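Local coordinates for putative sulfurtransferase DsrE (Allochromatium vinosum, PDB 2HY5), which is of uncertain function but may take part in the oxidation of intracellular sulfur as a sulfurtransferase or sulfur carrier, in a complex with DsrF and DsrH, at residues V37-D42 with M75-A80. Sequence-based numbering, arbitrary orientation.
Sequences VFFYHD and MVVCVA
Cys-78, the probable persulfide-forming cysteine of this putative sulfurtransferase, ends strand 75-78 with its side chain set against two aromatic rings of the neighbouring parallel strand and the loop that follows it. Its SG, anti to the backbone N (chi1 178°), meets the Tyr-40 ring at the edge, 3.5 Å from Tyr-40 CE1, a sulfur-aromatic contact. Tyr-40 extends its ring to this point with CG likewise anti to its own N, and its OH is hydrogen-bonded to the backbone O of Glu-24 of the DsrF chain. Phe-38 lies alongside on the same face of the sheet as Val-76: its CZ touches Cys-78 CB at 3.7 Å, while CE2 rests 3.9 Å from Val-76 CG1, the two side chains crossing obliquely. The phenyl group thus spans both residues, and an alanine here would probably leave the Cys-78 methylene and the Val-76 methyl less well packed. On the other face, Phe-39 turns its ring back toward Met-75, with Met-75 CB near the ring plane, and Phe-39 CD1 reaches 4.3 Å from Val-77 CG2; the bent Met-75 chain brings SD beside Val-37 CB. Three nearly straight backbone bonds fix this register: Val-76 N to Val-37 O (2.8 Å), Phe-39 N to Val-76 O (2.8 Å) and Cys-78 N to Phe-39 O (3.2 Å). The strands belong to a beta-alpha-beta unit connected through helix 60-71; strand 33-39 is the central strand of the parallel sheet and 75-78 lies between it and strand 108-110. Cys-78 occupies the N-cap of helix 79-85, its SG capping a backbone N of that helix. This position at the helix N-terminus would probably favour the thiolate, as would suit a sulfur-accepting cysteine, while the Phe-38 and Tyr-40 rings, packed against CB and SG, would probably limit how far its side chain can move.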
loop_
_atom_site.group_PDB
_atom_site.type_symbol
_atom_site.label_atom_id
_atom_site.label_comp_id
_atom_site.label_asym_id
_atom_site.label_seq_id
_atom_site.Cartn_x
_atom_site.Cartn_y
_atom_site.Cartn_z
ATOM N N VAL A 37 -18.685 10.473 -7.153
ATOM C CA VAL A 37 -17.293 10.190 -6.833
ATOM C C VAL A 37 -17.407 9.652 -5.415
ATOM O O VAL A 37 -17.820 10.370 -4.502
ATOM C CB VAL A 37 -16.427 11.467 -6.826
ATOM C CG1 VAL A 37 -14.976 11.106 -6.531
ATOM C CG2 VAL A 37 -16.527 12.174 -8.165
ATOM N N PHE A 38 -17.065 8.383 -5.238
ATOM C CA PHE A 38 -17.185 7.751 -3.937
ATOM C C PHE A 38 -15.834 7.426 -3.311
ATOM O O PHE A 38 -15.002 6.764 -3.925
ATOM C CB PHE A 38 -18.023 6.477 -4.072
ATOM C CG PHE A 38 -18.472 5.908 -2.763
ATOM C CD1 PHE A 38 -17.626 5.103 -2.008
ATOM C CD2 PHE A 38 -19.736 6.206 -2.265
ATOM C CE1 PHE A 38 -18.032 4.602 -0.775
ATOM C CE2 PHE A 38 -20.156 5.712 -1.032
ATOM C CZ PHE A 38 -19.302 4.908 -0.283
ATOM N N PHE A 39 -15.623 7.913 -2.092
ATOM C CA PHE A 39 -14.373 7.667 -1.385
ATOM C C PHE A 39 -14.568 6.571 -0.349
ATOM O O PHE A 39 -15.436 6.669 0.521
ATOM C CB PHE A 39 -13.873 8.954 -0.722
ATOM C CG PHE A 39 -13.601 10.066 -1.695
ATOM C CD1 PHE A 39 -14.616 10.931 -2.088
ATOM C CD2 PHE A 39 -12.340 10.226 -2.248
ATOM C CE1 PHE A 39 -14.373 11.946 -3.017
ATOM C CE2 PHE A 39 -12.087 11.235 -3.173
ATOM C CZ PHE A 39 -13.106 12.093 -3.559
ATOM N N TYR A 40 -13.756 5.521 -0.457
ATOM C CA TYR A 40 -13.837 4.375 0.443
ATOM C C TYR A 40 -12.449 4.051 1.003
ATOM O O TYR A 40 -11.447 4.551 0.497
ATOM C CB TYR A 40 -14.402 3.166 -0.312
ATOM C CG TYR A 40 -14.896 2.056 0.581
ATOM C CD1 TYR A 40 -15.636 2.339 1.732
ATOM C CD2 TYR A 40 -14.650 0.718 0.269
ATOM C CE1 TYR A 40 -16.115 1.321 2.548
ATOM C CE2 TYR A 40 -15.130 -0.309 1.080
ATOM C CZ TYR A 40 -15.860 -0.000 2.217
ATOM O OH TYR A 40 -16.343 -1.004 3.029
ATOM N N HIS A 41 -12.391 3.208 2.031
ATOM C CA HIS A 41 -11.115 2.861 2.670
ATOM C C HIS A 41 -10.430 4.180 3.057
ATOM O O HIS A 41 -11.103 5.140 3.430
ATOM C CB HIS A 41 -10.206 2.076 1.711
ATOM C CG HIS A 41 -10.827 0.836 1.144
ATOM N ND1 HIS A 41 -11.259 -0.214 1.925
ATOM C CD2 HIS A 41 -11.045 0.459 -0.140
ATOM C CE1 HIS A 41 -11.715 -1.181 1.152
ATOM N NE2 HIS A 41 -11.596 -0.798 -0.107
ATOM N N ASP A 42 -9.103 4.232 2.965
ATOM C CA ASP A 42 -8.362 5.455 3.290
ATOM C C ASP A 42 -8.753 6.598 2.355
ATOM O O ASP A 42 -8.369 7.747 2.569
ATOM C CB ASP A 42 -6.853 5.215 3.194
ATOM C CG ASP A 42 -6.243 4.772 4.510
ATOM O OD1 ASP A 42 -6.995 4.605 5.495
ATOM O OD2 ASP A 42 -5.006 4.592 4.556
ATOM N N MET A 75 -19.848 14.272 -4.379
ATOM C CA MET A 75 -18.698 13.634 -3.752
ATOM C C MET A 75 -19.169 13.018 -2.449
ATOM O O MET A 75 -19.588 13.729 -1.533
ATOM C CB MET A 75 -17.629 14.684 -3.484
ATOM C CG MET A 75 -17.411 15.597 -4.665
ATOM S SD MET A 75 -15.826 15.323 -5.437
ATOM C CE MET A 75 -14.963 16.414 -4.641
ATOM N N VAL A 76 -19.092 11.695 -2.370
ATOM C CA VAL A 76 -19.564 10.983 -1.197
ATOM C C VAL A 76 -18.460 10.239 -0.462
ATOM O O VAL A 76 -17.606 9.590 -1.074
ATOM C CB VAL A 76 -20.674 9.984 -1.599
ATOM C CG1 VAL A 76 -21.318 9.367 -0.360
ATOM C CG2 VAL A 76 -21.716 10.699 -2.454
ATOM N N VAL A 77 -18.492 10.351 0.862
ATOM C CA VAL A 77 -17.527 9.693 1.740
ATOM C C VAL A 77 -18.254 8.644 2.578
ATOM O O VAL A 77 -19.248 8.948 3.244
ATOM C CB VAL A 77 -16.861 10.724 2.672
ATOM C CG1 VAL A 77 -15.918 10.033 3.641
ATOM C CG2 VAL A 77 -16.118 11.762 1.839
ATOM N N CYS A 78 -17.763 7.406 2.542
ATOM C CA CYS A 78 -18.371 6.312 3.292
ATOM C C CYS A 78 -18.366 6.580 4.796
ATOM O O CYS A 78 -17.315 6.831 5.385
ATOM C CB CYS A 78 -17.628 5.007 3.019
ATOM S SG CYS A 78 -18.281 3.618 3.958
ATOM N N VAL A 79 -19.537 6.505 5.418
ATOM C CA VAL A 79 -19.641 6.758 6.852
ATOM C C VAL A 79 -18.880 5.748 7.710
ATOM O O VAL A 79 -18.220 6.125 8.678
ATOM C CB VAL A 79 -21.123 6.797 7.306
ATOM C CG1 VAL A 79 -21.775 5.435 7.105
ATOM C CG2 VAL A 79 -21.206 7.222 8.760
ATOM N N ALA A 80 -18.968 4.469 7.354
ATOM C CA ALA A 80 -18.291 3.410 8.101
ATOM C C ALA A 80 -16.782 3.611 8.081
ATOM O O ALA A 80 -16.121 3.573 9.122
ATOM C CB ALA A 80 -18.646 2.050 7.512
#